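PDB 3WIT: putative Vgr protein, which probably forms part of the trimeric spike of the type 6 secretion system, this fragment being its C-terminal triple-stranded beta-helix region. Local coordinates for residues G1-G5 and L32-E36. Numbering follows the deposited sequence.
Sequences GTIAG and LAVEE
Residues 2-5 and 32-34 lie in extended strands that run antiparallel, their axes 4.7 Å apart at closest and 172° between directions. Ile3-Ala33 is the hydrogen-bonded pair: Ile3 N donates to Ala33 O (2.9 Å) and Ala33 N to Ile3 O (2.8 Å), so both residues have backbone N and O satisfied. Thr2-Val34 and Ala4-Leu32 are non-hydrogen-bonded pairs, with Thr2 CA 4.4 Å from Val34 CA and Ala4 CA 4.5 Å from Leu32 CA. Beyond Val34, Glu35 N donates to Gly1 O at 2.8 Å. There the chain leaves the strand, with Glu35 at phi 41°, psi -118°. Glu35 OE1 forms salt bridges with Lys28 NZ of the second subunit, its strongest polar partner, and with Gly1 N at 3.1 Å. Gly1 N is the fragment's amino terminus, so that charge belongs to the construct. Thr2 CG2 meets Val34 CG1 (3.8 Å) and Ala4 CB meets Leu32 CD2 (3.8 Å; Leu32 rotamer mt) on one face. Ile3 and Ala33 point to the other. The Thr2-Val34 face packs against the second subunit, and Leu32 also meets Leu32 of the third, as suits a trimeric beta-helix. Within the chain, strand 2-8 is an edge strand of the antiparallel sheet; strand 28-34 lies between it and strand 37-42.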
loop_
_atom_site.group_PDB
_atom_site.type_symbol
_atom_site.label_atom_id
_atom_site.label_comp_id
_atom_site.label_asym_id
_atom_site.label_seq_id
_atom_site.Cartn_x
_atom_site.Cartn_y
_atom_site.Cartn_z
ATOM N N GLY A 1 5.606 -6.591 -19.211
ATOM C CA GLY A 1 5.936 -5.221 -19.554
ATOM C C GLY A 1 5.860 -4.330 -18.330
ATOM O O GLY A 1 5.641 -4.806 -17.214
ATOM N N THR A 2 6.065 -3.029 -18.535
ATOM C CA THR A 2 5.993 -2.036 -17.458
ATOM C C THR A 2 5.283 -0.759 -17.921
ATOM O O THR A 2 5.466 -0.316 -19.049
ATOM C CB THR A 2 7.370 -1.661 -16.881
ATOM O OG1 THR A 2 8.201 -1.144 -17.924
ATOM C CG2 THR A 2 8.050 -2.868 -16.289
ATOM N N ILE A 3 4.464 -0.191 -17.042
ATOM C CA ILE A 3 3.646 0.988 -17.356
ATOM C C ILE A 3 3.640 1.904 -16.151
ATOM O O ILE A 3 3.363 1.447 -15.062
ATOM C CB ILE A 3 2.167 0.581 -17.573
ATOM C CG1 ILE A 3 1.974 -0.144 -18.896
ATOM C CG2 ILE A 3 1.257 1.791 -17.517
ATOM C CD1 ILE A 3 0.542 -0.557 -19.136
ATOM N N ALA A 4 3.924 3.198 -16.314
ATOM C CA ALA A 4 3.660 4.129 -15.222
ATOM C C ALA A 4 2.971 5.305 -15.887
ATOM O O ALA A 4 3.535 5.886 -16.820
ATOM C CB ALA A 4 4.944 4.575 -14.578
ATOM N N GLY A 5 1.753 5.637 -15.445
ATOM C CA GLY A 5 0.919 6.558 -16.213
ATOM C C GLY A 5 -0.057 7.303 -15.332
ATOM O O GLY A 5 -0.503 6.772 -14.315
ATOM N N LEU A 32 0.613 2.115 -11.873
ATOM C CA LEU A 32 2.023 1.725 -11.845
ATOM C C LEU A 32 2.017 0.210 -11.987
ATOM O O LEU A 32 1.424 -0.478 -11.170
ATOM C CB LEU A 32 2.643 2.064 -10.506
ATOM C CG LEU A 32 2.590 3.526 -10.082
ATOM C CD1 LEU A 32 3.194 3.698 -8.684
ATOM C CD2 LEU A 32 3.366 4.291 -11.117
ATOM N N ALA A 33 2.672 -0.314 -13.004
ATOM C CA ALA A 33 2.662 -1.747 -13.237
ATOM C C ALA A 33 4.032 -2.270 -13.696
ATOM O O ALA A 33 4.691 -1.684 -14.566
ATOM C CB ALA A 33 1.586 -2.088 -14.263
ATOM N N VAL A 34 4.459 -3.377 -13.095
ATOM C CA VAL A 34 5.597 -4.112 -13.573
ATOM C C VAL A 34 5.113 -5.571 -13.660
ATOM O O VAL A 34 4.751 -6.161 -12.638
ATOM C CB VAL A 34 6.781 -3.988 -12.568
ATOM C CG1 VAL A 34 7.924 -4.839 -13.029
ATOM C CG2 VAL A 34 7.247 -2.520 -12.443
ATOM N N GLU A 35 5.053 -6.127 -14.859
ATOM C CA GLU A 35 4.394 -7.436 -15.087
ATOM C C GLU A 35 3.090 -7.553 -14.302
ATOM O O GLU A 35 2.175 -6.753 -14.495
ATOM C CB GLU A 35 5.292 -8.594 -14.680
ATOM C CG GLU A 35 6.742 -8.311 -14.878
ATOM C CD GLU A 35 7.284 -8.998 -16.073
ATOM O OE1 GLU A 35 7.053 -8.485 -17.191
ATOM O OE2 GLU A 35 7.932 -10.053 -15.899
ATOM N N GLU A 36 3.031 -8.527 -13.385
ATOM C CA GLU A 36 1.803 -8.800 -12.628
ATOM C C GLU A 36 1.648 -8.030 -11.316
ATOM O O GLU A 36 0.677 -8.236 -10.565
ATOM C CB GLU A 36 1.649 -10.313 -12.390
ATOM C CG GLU A 36 1.393 -11.062 -13.663
ATOM C CD GLU A 36 0.380 -10.327 -14.522
ATOM O OE1 GLU A 36 -0.758 -10.110 -14.035
ATOM O OE2 GLU A 36 0.726 -9.935 -15.663
#